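PDB 6OHB: guanine deaminase from Escherichia coli, which catalyses the zinc-dependent hydrolytic deamination of guanine to xanthine and ammonia. Local coordinates for residues 6-11 against 59-64; 17-22 against 29-34; 272-277 against 291-296; 388-393 against 424-429. All coordinates share one frame; numbering follows the deposited sequence.

Contact 1: residues 6-11 against 59-64; sequences HTLKAV and QIPDTI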
loop_
_atom_site.group_PDB
_atom_site.type_symbol
_atom_site.label_atom_id
_atom_site.label_comp_id
_atom_site.label_asym_id
_atom_site.label_seq_id
_atom_site.Cartn_x
_atom_site.Cartn_y
_atom_site.Cartn_z
ATOM N N HIS A 6 -31.722 -4.637 32.327
ATOM C CA HIS A 6 -30.512 -4.245 31.620
ATOM C C HIS A 6 -30.498 -2.741 31.352
ATOM O O HIS A 6 -31.495 -2.037 31.525
ATOM C CB HIS A 6 -30.383 -5.027 30.310
ATOM C CG HIS A 6 -29.980 -6.455 30.499
ATOM N ND1 HIS A 6 -28.734 -6.930 30.145
ATOM C CD2 HIS A 6 -30.657 -7.514 31.005
ATOM C CE1 HIS A 6 -28.662 -8.219 30.423
ATOM N NE2 HIS A 6 -29.815 -8.598 30.947
ATOM N N THR A 7 -29.343 -2.258 30.900
ATOM C CA THR A 7 -29.056 -0.835 30.804
ATOM C C THR A 7 -28.681 -0.445 29.377
ATOM O O THR A 7 -28.314 -1.285 28.553
ATOM C CB THR A 7 -27.916 -0.457 31.750
ATOM O OG1 THR A 7 -27.614 0.936 31.609
ATOM C CG2 THR A 7 -26.686 -1.287 31.414
ATOM N N LEU A 8 -28.744 0.857 29.110
ATOM C CA LEU A 8 -28.521 1.426 27.790
ATOM C C LEU A 8 -27.130 2.053 27.678
ATOM O O LEU A 8 -26.512 2.441 28.674
ATOM C CB LEU A 8 -29.588 2.485 27.496
ATOM C CG LEU A 8 -30.281 2.534 26.136
ATOM C CD1 LEU A 8 -30.480 1.145 25.568
ATOM C CD2 LEU A 8 -31.625 3.234 26.276
ATOM N N LYS A 9 -26.640 2.139 26.438
ATOM C CA LYS A 9 -25.490 2.966 26.086
ATOM C C LYS A 9 -25.876 3.845 24.908
ATOM O O LYS A 9 -26.611 3.404 24.019
ATOM C CB LYS A 9 -24.247 2.138 25.714
ATOM C CG LYS A 9 -23.686 1.288 26.835
ATOM C CD LYS A 9 -22.375 0.629 26.417
ATOM C CE LYS A 9 -22.050 -0.562 27.307
ATOM N NZ LYS A 9 -20.690 -1.102 27.047
ATOM N N ALA A 10 -25.369 5.078 24.897
ATOM C CA ALA A 10 -25.674 6.057 23.861
ATOM C C ALA A 10 -24.393 6.503 23.170
ATOM O O ALA A 10 -23.444 6.933 23.834
ATOM C CB ALA A 10 -26.398 7.271 24.450
ATOM N N VAL A 11 -24.379 6.428 21.841
ATOM C CA VAL A 11 -23.226 6.802 21.031
ATOM C C VAL A 11 -23.689 7.816 19.994
ATOM O O VAL A 11 -24.584 7.528 19.193
ATOM C CB VAL A 11 -22.585 5.585 20.341
ATOM C CG1 VAL A 11 -21.502 6.037 19.379
ATOM C CG2 VAL A 11 -22.023 4.607 21.372
ATOM N N GLN A 59 -34.963 9.108 24.275
ATOM C CA GLN A 59 -34.834 7.772 24.858
ATOM C C GLN A 59 -33.599 7.602 25.738
ATOM O O GLN A 59 -33.428 6.518 26.313
ATOM C CB GLN A 59 -34.790 6.712 23.758
ATOM C CG GLN A 59 -36.036 6.608 22.904
ATOM C CD GLN A 59 -35.831 5.708 21.706
ATOM O OE1 GLN A 59 -36.076 4.504 21.772
ATOM N NE2 GLN A 59 -35.359 6.287 20.603
ATOM N N ILE A 60 -32.735 8.607 25.853
ATOM C CA ILE A 60 -31.504 8.468 26.632
ATOM C C ILE A 60 -31.802 8.726 28.104
ATOM O O ILE A 60 -32.199 9.843 28.471
ATOM C CB ILE A 60 -30.397 9.406 26.121
ATOM C CG1 ILE A 60 -30.087 9.128 24.649
ATOM C CG2 ILE A 60 -29.132 9.234 26.955
ATOM C CD1 ILE A 60 -29.180 10.148 24.014
ATOM N N PRO A 61 -31.618 7.739 28.976
ATOM C CA PRO A 61 -31.954 7.928 30.392
ATOM C C PRO A 61 -31.020 8.921 31.062
ATOM O O PRO A 61 -29.896 9.165 30.620
ATOM C CB PRO A 61 -31.791 6.525 30.995
ATOM C CG PRO A 61 -31.758 5.585 29.821
ATOM C CD PRO A 61 -31.167 6.367 28.691
ATOM N N ASP A 62 -31.507 9.490 32.168
ATOM C CA ASP A 62 -30.717 10.448 32.930
ATOM C C ASP A 62 -29.502 9.807 33.587
ATOM O O ASP A 62 -28.600 10.529 34.024
ATOM C CB ASP A 62 -31.588 11.103 34.005
ATOM C CG ASP A 62 -32.945 11.535 33.478
ATOM O OD1 ASP A 62 -33.748 10.648 33.121
ATOM O OD2 ASP A 62 -33.218 12.754 33.432
ATOM N N THR A 63 -29.465 8.475 33.678
ATOM C CA THR A 63 -28.383 7.779 34.367
ATOM C C THR A 63 -27.111 7.638 33.539
ATOM O O THR A 63 -26.043 7.396 34.113
ATOM C CB THR A 63 -28.853 6.375 34.766
ATOM O OG1 THR A 63 -30.239 6.413 35.129
ATOM C CG2 THR A 63 -28.028 5.837 35.936
ATOM N N ILE A 64 -27.188 7.791 32.219
ATOM C CA ILE A 64 -26.054 7.542 31.340
ATOM C C ILE A 64 -25.649 8.832 30.644
ATOM O O ILE A 64 -26.491 9.685 30.342
ATOM C CB ILE A 64 -26.358 6.432 30.309
ATOM C CG1 ILE A 64 -27.210 6.972 29.160
ATOM C CG2 ILE A 64 -27.042 5.250 30.983
ATOM C CD1 ILE A 64 -27.469 5.966 28.069
#
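Thr-7 opens the contact at its margin: its hydroxyl skirts the CG2 branch of Ile-64 and makes a weak hydrogen bond to the carbonyl of Leu-8. Leu-8 is the main apolar partner from residues 6-11. CD2 of Leu-8 lies 3.7 Å from Gln-59 O and 4.0 Å from Pro-61 CD, the leucine crossing the proline at about a right angle. CB of Leu-8 lies 4.1 Å from CD1 of Ile-64, while Leu-8 O touches CG2 of the same isoleucine. Ile-64 holds CG1 in the crowded position between backbone N and carbonyl carbon (chi1 78°), and its extended chain (chi2 176°) sets CD1 against the backbone, near Leu-8 O and Ala-10 N. Lys-9 points away from the loop, and its NZ is hydrogen-bonded to Gly-432 O. At Ala-10 the single methyl is met by two isoleucine tips, with CB 4.0 Å from CD1 of Ile-60 and 4.0 Å from CD1 of Ile-64. The type I turn Pro-61 to Ile-64, with a weak bond from Ile-64 N to Pro-61 O, folds Ile-64 back so that its tip meets Ala-10 beside that of Ile-60. Ala-10 and Ile-60 also touch strand 38-43. The arrangement is a loop packed by apolar side chains on a strand of the small four-stranded mixed sheet, near the surface and away from the zinc site.

Contact 2: residues 17-22 against 29-34; sequences DVTRTI and ASALRF
Arg-33 grips Asp-17 side-on in a salt bridge: NE of Arg-33 reaches OD1 of Asp-17 at 3.0 Å and NH2 reaches OD2 at 2.7 Å, each oxygen offering its syn lone pair. Carboxylate and guanidinium are nearly coplanar, 3° apart. The arginine, with CG anti to its backbone N, bends at chi3 (49°) to run beside the aspartate. OD2 has a second donor in the backbone N of Phe-380, so the carboxylate is fixed in rotation and would probably stay ionised. CG2 of Thr-19 lies over one face of the guanidinium, 3.6 Å from NE of Arg-33.

Backbone bonds set the register. Asp-17 and Arg-33 form an antiparallel hydrogen-bonded pair, and beyond the non-hydrogen-bonded pair Val-18 with Leu-32 the Thr-19 N donates to Ala-31 O at 2.7 Å, nearly straight. Consecutive antiparallel strands 14-18 and 32-35 thus make a beta hairpin with a long connection, residues 19-31.

A second arginine works at the exposed end. Arg-20, extended from CG to NE, gives NH2 to Ser-30 OG at 2.9 Å, a bent bond (137°) to an oxygen tilted from the guanidinium plane; the serine hydroxyl is also hydrogen-bonded to Glu-27 O. The methyl of Ala-31 sits over a face of this guanidinium, 3.4 Å from NH1 of Arg-20.

Apolar packing falls on the face of Val-18 and Leu-32, where CG2 of the valine meets CD1 of the leucine at 3.8 Å and CG1 rests against Ala-31 CB. Tyr-361 touches Val-18 and Tyr-357 touches Leu-32, both from helix 356-363.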
loop_
_atom_site.group_PDB
_atom_site.type_symbol
_atom_site.label_atom_id
_atom_site.label_comp_id
_atom_site.label_asym_id
_atom_site.label_seq_id
_atom_site.Cartn_x
_atom_site.Cartn_y
_atom_site.Cartn_z
ATOM N N ASP A 17 -23.736 3.274 6.825
ATOM C CA ASP A 17 -23.895 1.832 6.665
ATOM C C ASP A 17 -24.698 1.555 5.397
ATOM O O ASP A 17 -25.235 2.469 4.768
ATOM C CB ASP A 17 -24.542 1.184 7.907
ATOM C CG ASP A 17 -25.981 1.660 8.167
ATOM O OD1 ASP A 17 -26.383 2.753 7.700
ATOM O OD2 ASP A 17 -26.719 0.929 8.863
ATOM N N VAL A 18 -24.733 0.285 4.997
ATOM C CA VAL A 18 -25.546 -0.164 3.869
ATOM C C VAL A 18 -26.734 -0.929 4.437
ATOM O O VAL A 18 -26.550 -1.911 5.167
ATOM C CB VAL A 18 -24.739 -1.039 2.898
ATOM C CG1 VAL A 18 -25.606 -1.462 1.718
ATOM C CG2 VAL A 18 -23.476 -0.313 2.431
ATOM N N THR A 19 -27.952 -0.498 4.098
ATOM C CA THR A 19 -29.128 -0.972 4.824
ATOM C C THR A 19 -29.662 -2.312 4.336
ATOM O O THR A 19 -30.551 -2.869 4.986
ATOM C CB THR A 19 -30.247 0.074 4.776
ATOM O OG1 THR A 19 -30.619 0.339 3.415
ATOM C CG2 THR A 19 -29.778 1.363 5.439
ATOM N N ARG A 20 -29.143 -2.856 3.238
ATOM C CA ARG A 20 -29.605 -4.155 2.771
ATOM C C ARG A 20 -28.590 -4.716 1.789
ATOM O O ARG A 20 -27.794 -3.978 1.204
ATOM C CB ARG A 20 -30.986 -4.068 2.110
ATOM C CG ARG A 20 -30.952 -3.383 0.762
ATOM C CD ARG A 20 -32.330 -3.205 0.157
ATOM N NE ARG A 20 -32.208 -2.769 -1.230
ATOM C CZ ARG A 20 -32.091 -1.498 -1.601
ATOM N NH1 ARG A 20 -32.092 -0.534 -0.687
ATOM N NH2 ARG A 20 -31.972 -1.189 -2.887
ATOM N N THR A 21 -28.626 -6.035 1.621
ATOM C CA THR A 21 -27.783 -6.683 0.632
ATOM C C THR A 21 -28.360 -6.470 -0.760
ATOM O O THR A 21 -29.575 -6.393 -0.951
ATOM C CB THR A 21 -27.645 -8.182 0.919
ATOM O OG1 THR A 21 -28.940 -8.793 0.935
ATOM C CG2 THR A 21 -26.976 -8.413 2.268
ATOM N N ILE A 22 -27.468 -6.352 -1.735
ATOM C CA ILE A 22 -27.864 -6.160 -3.127
ATOM C C ILE A 22 -27.267 -7.313 -3.929
ATOM O O ILE A 22 -26.589 -8.176 -3.358
ATOM C CB ILE A 22 -27.403 -4.782 -3.640
ATOM C CG1 ILE A 22 -25.992 -4.465 -3.134
ATOM C CG2 ILE A 22 -28.358 -3.689 -3.155
ATOM C CD1 ILE A 22 -24.860 -5.095 -3.944
ATOM N N ALA A 29 -25.549 2.395 -3.943
ATOM C CA ALA A 29 -25.855 3.783 -3.608
ATOM C C ALA A 29 -27.283 3.929 -3.093
ATOM O O ALA A 29 -27.541 4.709 -2.169
ATOM C CB ALA A 29 -25.630 4.679 -4.825
ATOM N N SER A 30 -28.220 3.180 -3.676
ATOM C CA SER A 30 -29.611 3.232 -3.243
ATOM C C SER A 30 -29.800 2.739 -1.812
ATOM O O SER A 30 -30.768 3.137 -1.156
ATOM C CB SER A 30 -30.481 2.409 -4.189
ATOM O OG SER A 30 -30.399 1.027 -3.873
ATOM N N ALA A 31 -28.905 1.885 -1.316
ATOM C CA ALA A 31 -29.021 1.307 0.014
ATOM C C ALA A 31 -28.044 1.914 1.012
ATOM O O ALA A 31 -27.952 1.430 2.145
ATOM C CB ALA A 31 -28.813 -0.205 -0.054
ATOM N N LEU A 32 -27.307 2.948 0.622
ATOM C CA LEU A 32 -26.292 3.529 1.489
ATOM C C LEU A 32 -26.916 4.646 2.313
ATOM O O LEU A 32 -27.407 5.636 1.760
ATOM C CB LEU A 32 -25.106 4.059 0.685
ATOM C CG LEU A 32 -23.938 4.425 1.600
ATOM C CD1 LEU A 32 -22.899 3.330 1.576
ATOM C CD2 LEU A 32 -23.332 5.760 1.216
ATOM N N ARG A 33 -26.896 4.484 3.628
ATOM C CA ARG A 33 -27.428 5.460 4.561
ATOM C C ARG A 33 -26.268 6.172 5.240
ATOM O O ARG A 33 -25.389 5.524 5.832
ATOM C CB ARG A 33 -28.326 4.789 5.597
ATOM C CG ARG A 33 -28.841 5.738 6.659
ATOM C CD ARG A 33 -29.769 5.021 7.617
ATOM N NE ARG A 33 -29.190 3.771 8.095
ATOM C CZ ARG A 33 -29.829 2.907 8.874
ATOM N NH1 ARG A 33 -31.074 3.155 9.265
ATOM N NH2 ARG A 33 -29.228 1.792 9.262
ATOM N N PHE A 34 -26.272 7.499 5.150
ATOM C CA PHE A 34 -25.333 8.366 5.846
ATOM C C PHE A 34 -26.129 9.309 6.736
ATOM O O PHE A 34 -26.932 10.104 6.240
ATOM C CB PHE A 34 -24.476 9.151 4.850
ATOM C CG PHE A 34 -23.594 10.187 5.489
ATOM C CD1 PHE A 34 -22.540 9.811 6.306
ATOM C CD2 PHE A 34 -23.822 11.536 5.273
ATOM C CE1 PHE A 34 -21.727 10.763 6.894
ATOM C CE2 PHE A 34 -23.014 12.495 5.860
ATOM C CZ PHE A 34 -21.964 12.107 6.671
#

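Contact 3: residues 272-277 against 291-296; sequences CVFAHC and TKSSIA
Packing is closest along the backbones of two parallel strands, where four hydrogen bonds, all of 2.9 Å, run in alternation: Ser-294 N to Cys-272 O, Phe-274 N to Ser-294 O, Ala-296 N to Phe-274 O and His-276 N to Ala-296 O. Their N-H angles are 163° to 169°, yet Ala-296 N sits well above the carbonyl plane of Phe-274. On the face of Val-273, Ser-294, Ala-275 and Ala-296, CG1 of the valine meets the Ala-296 methyl at 4.0 Å and its CG2 rests against Ser-294 CB, while Ser-294 OG bonds to Ser-370 O. The two alanines also touch the zinc ligand His-82. On the other face the Phe-274 ring turns its edge to the chain opposite, with CE2 3.7 Å from Ser-293 CB, and Ile-295 sets CG2 against CB of Cys-277 at 3.8 Å. Strand 272-274, helix 282-290 and strand 294-297 make a beta-alpha-beta unit of the amidohydrolase TIM barrel, and Leu-288 of that helix packs on Phe-274 and Ile-295. An alanine in place of Phe-274 would lose this ring edge and its packing on Leu-288, and would probably loosen the seam between strand and helix.

At its carboxyl end the first strand turns a corner, and the contact thins: His-276 points away from the other strand, and its NE2 makes a weak hydrogen bond to OD2 of the zinc ligand Asp-327. The loosest end is at the helix exit, where solvent-exposed Lys-292, with positive phi, leads its side chain away, while Ser-293 OG donates to Thr-291 OG1 at 2.6 Å.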
loop_
_atom_site.group_PDB
_atom_site.type_symbol
_atom_site.label_atom_id
_atom_site.label_comp_id
_atom_site.label_asym_id
_atom_site.label_seq_id
_atom_site.Cartn_x
_atom_site.Cartn_y
_atom_site.Cartn_z
ATOM N N CYS A 272 -19.607 -22.073 2.749
ATOM C CA CYS A 272 -18.348 -22.636 2.279
ATOM C C CYS A 272 -17.584 -21.531 1.565
ATOM O O CYS A 272 -18.066 -20.991 0.562
ATOM C CB CYS A 272 -18.590 -23.829 1.350
ATOM S SG CYS A 272 -19.716 -25.100 2.022
ATOM N N VAL A 273 -16.406 -21.191 2.085
ATOM C CA VAL A 273 -15.635 -20.040 1.631
ATOM C C VAL A 273 -14.315 -20.532 1.053
ATOM O O VAL A 273 -13.538 -21.222 1.734
ATOM C CB VAL A 273 -15.387 -19.025 2.763
ATOM C CG1 VAL A 273 -14.597 -17.830 2.235
ATOM C CG2 VAL A 273 -16.708 -18.566 3.362
ATOM N N PHE A 274 -14.051 -20.131 -0.186
ATOM C CA PHE A 274 -12.869 -20.537 -0.929
ATOM C C PHE A 274 -11.997 -19.309 -1.143
ATOM O O PHE A 274 -12.419 -18.340 -1.788
ATOM C CB PHE A 274 -13.264 -21.184 -2.258
ATOM C CG PHE A 274 -14.123 -22.408 -2.092
ATOM C CD1 PHE A 274 -13.551 -23.636 -1.805
ATOM C CD2 PHE A 274 -15.505 -22.327 -2.201
ATOM C CE1 PHE A 274 -14.332 -24.765 -1.637
ATOM C CE2 PHE A 274 -16.295 -23.450 -2.033
ATOM C CZ PHE A 274 -15.708 -24.672 -1.751
ATOM N N ALA A 275 -10.791 -19.355 -0.596
ATOM C CA ALA A 275 -9.856 -18.246 -0.675
ATOM C C ALA A 275 -9.173 -18.202 -2.034
ATOM O O ALA A 275 -8.849 -19.244 -2.617
ATOM C CB ALA A 275 -8.806 -18.359 0.430
ATOM N N HIS A 276 -9.011 -16.973 -2.543
ATOM C CA HIS A 276 -8.221 -16.589 -3.714
ATOM C C HIS A 276 -9.027 -16.699 -5.001
ATOM O O HIS A 276 -9.494 -15.676 -5.513
ATOM C CB HIS A 276 -6.921 -17.395 -3.788
ATOM C CG HIS A 276 -6.055 -17.233 -2.578
ATOM N ND1 HIS A 276 -5.486 -16.027 -2.229
ATOM C CD2 HIS A 276 -5.674 -18.120 -1.628
ATOM C CE1 HIS A 276 -4.786 -16.178 -1.118
ATOM N NE2 HIS A 276 -4.882 -17.439 -0.732
ATOM N N CYS A 277 -9.206 -17.913 -5.531
ATOM C CA CYS A 277 -10.037 -18.121 -6.722
ATOM C C CYS A 277 -9.579 -17.240 -7.881
ATOM O O CYS A 277 -10.387 -16.597 -8.556
ATOM C CB CYS A 277 -11.514 -17.869 -6.413
ATOM S SG CYS A 277 -12.210 -19.017 -5.214
ATOM N N THR A 291 -24.141 -23.575 -6.393
ATOM C CA THR A 291 -24.077 -24.052 -5.016
ATOM C C THR A 291 -24.081 -22.928 -3.983
ATOM O O THR A 291 -24.041 -23.219 -2.783
ATOM C CB THR A 291 -22.833 -24.928 -4.819
ATOM O OG1 THR A 291 -21.652 -24.164 -5.105
ATOM C CG2 THR A 291 -22.886 -26.136 -5.742
ATOM N N LYS A 292 -24.094 -21.663 -4.416
ATOM C CA LYS A 292 -24.163 -20.513 -3.506
ATOM C C LYS A 292 -22.954 -20.462 -2.571
ATOM O O LYS A 292 -23.062 -20.072 -1.406
ATOM C CB LYS A 292 -25.474 -20.510 -2.712
ATOM C CG LYS A 292 -26.722 -20.386 -3.584
ATOM C CD LYS A 292 -27.995 -20.405 -2.753
ATOM C CE LYS A 292 -29.229 -20.541 -3.633
ATOM N NZ LYS A 292 -29.675 -19.225 -4.169
ATOM N N SER A 293 -21.793 -20.864 -3.085
ATOM C CA SER A 293 -20.555 -20.801 -2.325
ATOM C C SER A 293 -19.981 -19.386 -2.363
ATOM O O SER A 293 -20.378 -18.547 -3.175
ATOM C CB SER A 293 -19.544 -21.803 -2.870
ATOM O OG SER A 293 -20.190 -22.989 -3.298
ATOM N N SER A 294 -19.025 -19.122 -1.473
ATOM C CA SER A 294 -18.451 -17.791 -1.335
ATOM C C SER A 294 -16.966 -17.794 -1.682
ATOM O O SER A 294 -16.281 -18.816 -1.593
ATOM C CB SER A 294 -18.648 -17.261 0.094
ATOM O OG SER A 294 -20.022 -16.984 0.353
ATOM N N ILE A 295 -16.476 -16.612 -2.053
ATOM C CA ILE A 295 -15.084 -16.388 -2.431
ATOM C C ILE A 295 -14.485 -15.360 -1.481
ATOM O O ILE A 295 -15.120 -14.342 -1.177
ATOM C CB ILE A 295 -14.963 -15.898 -3.891
ATOM C CG1 ILE A 295 -15.515 -16.938 -4.868
ATOM C CG2 ILE A 295 -13.516 -15.541 -4.222
ATOM C CD1 ILE A 295 -15.444 -16.505 -6.312
ATOM N N ALA A 296 -13.260 -15.619 -1.020
ATOM C CA ALA A 296 -12.489 -14.653 -0.240
ATOM C C ALA A 296 -11.450 -14.002 -1.148
ATOM O O ALA A 296 -10.439 -14.624 -1.491
ATOM C CB ALA A 296 -11.822 -15.321 0.961
#

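Contact 4: residues 388-393 against 424-429; sequences FVVMEP and SIYRTY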
loop_
_atom_site.group_PDB
_atom_site.type_symbol
_atom_site.label_atom_id
_atom_site.label_comp_id
_atom_site.label_asym_id
_atom_site.label_seq_id
_atom_site.Cartn_x
_atom_site.Cartn_y
_atom_site.Cartn_z
ATOM N N PHE A 388 -18.895 -2.237 16.040
ATOM C CA PHE A 388 -18.694 -1.082 15.177
ATOM C C PHE A 388 -17.368 -0.407 15.496
ATOM O O PHE A 388 -16.721 -0.691 16.506
ATOM C CB PHE A 388 -19.859 -0.086 15.275
ATOM C CG PHE A 388 -20.093 0.473 16.658
ATOM C CD1 PHE A 388 -20.881 -0.207 17.572
ATOM C CD2 PHE A 388 -19.561 1.703 17.023
ATOM C CE1 PHE A 388 -21.114 0.315 18.837
ATOM C CE2 PHE A 388 -19.792 2.231 18.282
ATOM C CZ PHE A 388 -20.570 1.535 19.191
ATOM N N VAL A 389 -16.963 0.483 14.592
ATOM C CA VAL A 389 -15.671 1.153 14.643
ATOM C C VAL A 389 -15.892 2.653 14.496
ATOM O O VAL A 389 -16.577 3.102 13.567
ATOM C CB VAL A 389 -14.714 0.647 13.547
ATOM C CG1 VAL A 389 -13.330 1.270 13.717
ATOM C CG2 VAL A 389 -14.638 -0.871 13.563
ATOM N N VAL A 390 -15.319 3.421 15.413
ATOM C CA VAL A 390 -15.224 4.868 15.272
ATOM C C VAL A 390 -13.906 5.169 14.566
ATOM O O VAL A 390 -12.830 4.844 15.090
ATOM C CB VAL A 390 -15.296 5.565 16.637
ATOM C CG1 VAL A 390 -15.350 7.068 16.461
ATOM C CG2 VAL A 390 -16.502 5.054 17.427
ATOM N N MET A 391 -14.004 5.824 13.404
ATOM C CA MET A 391 -12.920 6.113 12.482
ATOM C C MET A 391 -12.599 7.597 12.500
ATOM O O MET A 391 -13.499 8.440 12.608
ATOM C CB MET A 391 -13.296 5.756 11.037
ATOM C CG MET A 391 -13.870 4.384 10.811
ATOM S SD MET A 391 -12.592 3.204 10.394
ATOM C CE MET A 391 -11.890 3.991 8.945
ATOM N N GLU A 392 -11.312 7.910 12.368
ATOM C CA GLU A 392 -10.848 9.286 12.256
ATOM C C GLU A 392 -10.364 9.461 10.826
ATOM O O GLU A 392 -9.210 9.149 10.514
ATOM C CB GLU A 392 -9.730 9.574 13.259
ATOM C CG GLU A 392 -9.460 11.059 13.484
ATOM C CD GLU A 392 -8.322 11.299 14.453
ATOM O OE1 GLU A 392 -7.910 10.331 15.129
ATOM O OE2 GLU A 392 -7.835 12.449 14.531
ATOM N N PRO A 393 -11.205 9.943 9.910
ATOM C CA PRO A 393 -10.775 10.064 8.509
ATOM C C PRO A 393 -9.771 11.180 8.271
ATOM O O PRO A 393 -9.207 11.252 7.174
ATOM C CB PRO A 393 -12.089 10.335 7.766
ATOM C CG PRO A 393 -12.961 10.977 8.781
ATOM C CD PRO A 393 -12.600 10.377 10.105
ATOM N N SER A 424 -6.385 5.486 11.442
ATOM C CA SER A 424 -7.777 5.861 11.209
ATOM C C SER A 424 -8.729 5.234 12.217
ATOM O O SER A 424 -9.864 5.703 12.347
ATOM C CB SER A 424 -8.219 5.453 9.802
ATOM O OG SER A 424 -7.615 6.255 8.807
ATOM N N ILE A 425 -8.293 4.207 12.941
ATOM C CA ILE A 425 -9.148 3.485 13.876
ATOM C C ILE A 425 -9.025 4.162 15.235
ATOM O O ILE A 425 -8.000 4.039 15.911
ATOM C CB ILE A 425 -8.767 2.003 13.957
ATOM C CG1 ILE A 425 -8.701 1.376 12.561
ATOM C CG2 ILE A 425 -9.740 1.247 14.830
ATOM C CD1 ILE A 425 -9.974 1.405 11.819
ATOM N N TYR A 426 -10.082 4.866 15.644
ATOM C CA TYR A 426 -10.089 5.618 16.897
ATOM C C TYR A 426 -10.668 4.797 18.045
ATOM O O TYR A 426 -10.120 4.803 19.156
ATOM C CB TYR A 426 -10.882 6.919 16.704
ATOM C CG TYR A 426 -10.911 7.871 17.885
ATOM C CD1 TYR A 426 -9.770 8.572 18.278
ATOM C CD2 TYR A 426 -12.094 8.097 18.586
ATOM C CE1 TYR A 426 -9.803 9.459 19.354
ATOM C CE2 TYR A 426 -12.141 8.984 19.662
ATOM C CZ TYR A 426 -10.995 9.659 20.043
ATOM O OH TYR A 426 -11.043 10.533 21.110
ATOM N N ARG A 427 -11.770 4.090 17.796
ATOM C CA ARG A 427 -12.350 3.227 18.817
ATOM C C ARG A 427 -12.910 1.983 18.140
ATOM O O ARG A 427 -13.372 2.042 16.997
ATOM C CB ARG A 427 -13.479 3.929 19.612
ATOM C CG ARG A 427 -13.093 5.178 20.427
ATOM C CD ARG A 427 -12.416 4.832 21.747
ATOM N NE ARG A 427 -12.122 6.018 22.556
ATOM C CZ ARG A 427 -11.052 6.799 22.403
ATOM N NH1 ARG A 427 -10.145 6.538 21.461
ATOM N NH2 ARG A 427 -10.883 7.848 23.200
ATOM N N THR A 428 -12.876 0.858 18.851
ATOM C CA THR A 428 -13.515 -0.365 18.381
ATOM C C THR A 428 -14.408 -0.920 19.484
ATOM O O THR A 428 -13.943 -1.163 20.610
ATOM C CB THR A 428 -12.489 -1.421 17.936
ATOM O OG1 THR A 428 -11.685 -0.886 16.877
ATOM C CG2 THR A 428 -13.195 -2.676 17.427
ATOM N N TYR A 429 -15.678 -1.144 19.131
ATOM C CA TYR A 429 -16.692 -1.720 20.002
ATOM C C TYR A 429 -17.031 -3.123 19.510
ATOM O O TYR A 429 -17.329 -3.318 18.322
ATOM C CB TYR A 429 -17.967 -0.866 20.010
ATOM C CG TYR A 429 -17.901 0.408 20.831
ATOM C CD1 TYR A 429 -17.205 1.526 20.371
ATOM C CD2 TYR A 429 -18.550 0.500 22.062
ATOM C CE1 TYR A 429 -17.149 2.701 21.121
ATOM C CE2 TYR A 429 -18.498 1.668 22.818
ATOM C CZ TYR A 429 -17.799 2.764 22.342
ATOM O OH TYR A 429 -17.750 3.922 23.092
#
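The apolar part is led by Phe-388 and Tyr-429, an offset stack with centroids 4.5 Å apart and planes at 10°. CZ of Phe-388 lies over the tyrosine ring near its rim, 3.3 Å from CG of Tyr-429, while the tyrosine CB makes a CH-pi contact over the phenylalanine face. Phe-388 reaches across because CG takes the crowded position (chi1 60°). A leucine in place of Phe-388 would lose the flat stacking surface and would probably leave Tyr-429 less firmly held. On the Val-389 and Met-391 face, SD of Met-391 touches CD1 of Ile-425 at 3.5 Å.

The strands are antiparallel with a classic beta bulge: Tyr-426 and Arg-427 both face Val-390, whose carbonyl O accepts from Tyr-426 N at 2.8 Å and Arg-427 N at 3.0 Å. Strand 388-391 also pairs antiparallel with strand 73-84, and strand 425-430 with strand 433-437.

Outward, Arg-427 bends at chi2 to lay NH1 over the centre of the Tyr-426 ring and donate to Tyr-426 O; Lys-72 adds a cation-pi contact to this ring. Glu-392 N bonds to Ser-424 O at 2.6 Å, its carboxylate salt-bridged to Arg-438, while Tyr-429 OH bonds to Tyr-69 OH.

Contacts 3 and 4 are both buried; contact 3 lies beside the zinc, contact 4 about 29 Å away between centres. Contact 2 is partly buried and contact 1 is at the surface. Contacts 2, 3 and 4 are strand pairings, antiparallel in 2 and 4 and parallel in 3, whereas contact 1 is loop against strand without backbone bonds between its segments. Strands 8-12 and 14-18, of contacts 1 and 2, follow each other in the chain, contact 2 nested inside the loop closed by contact 1. Chemistry follows place: salt bridge in contact 2, aromatic stack in 4, a backbone ladder with mixed small and apolar side chains in 3, aliphatic tips in 1. Contacts 1 and 4 touch, Val-11 CG2 lying 4.0 Å from Phe-388 CZ.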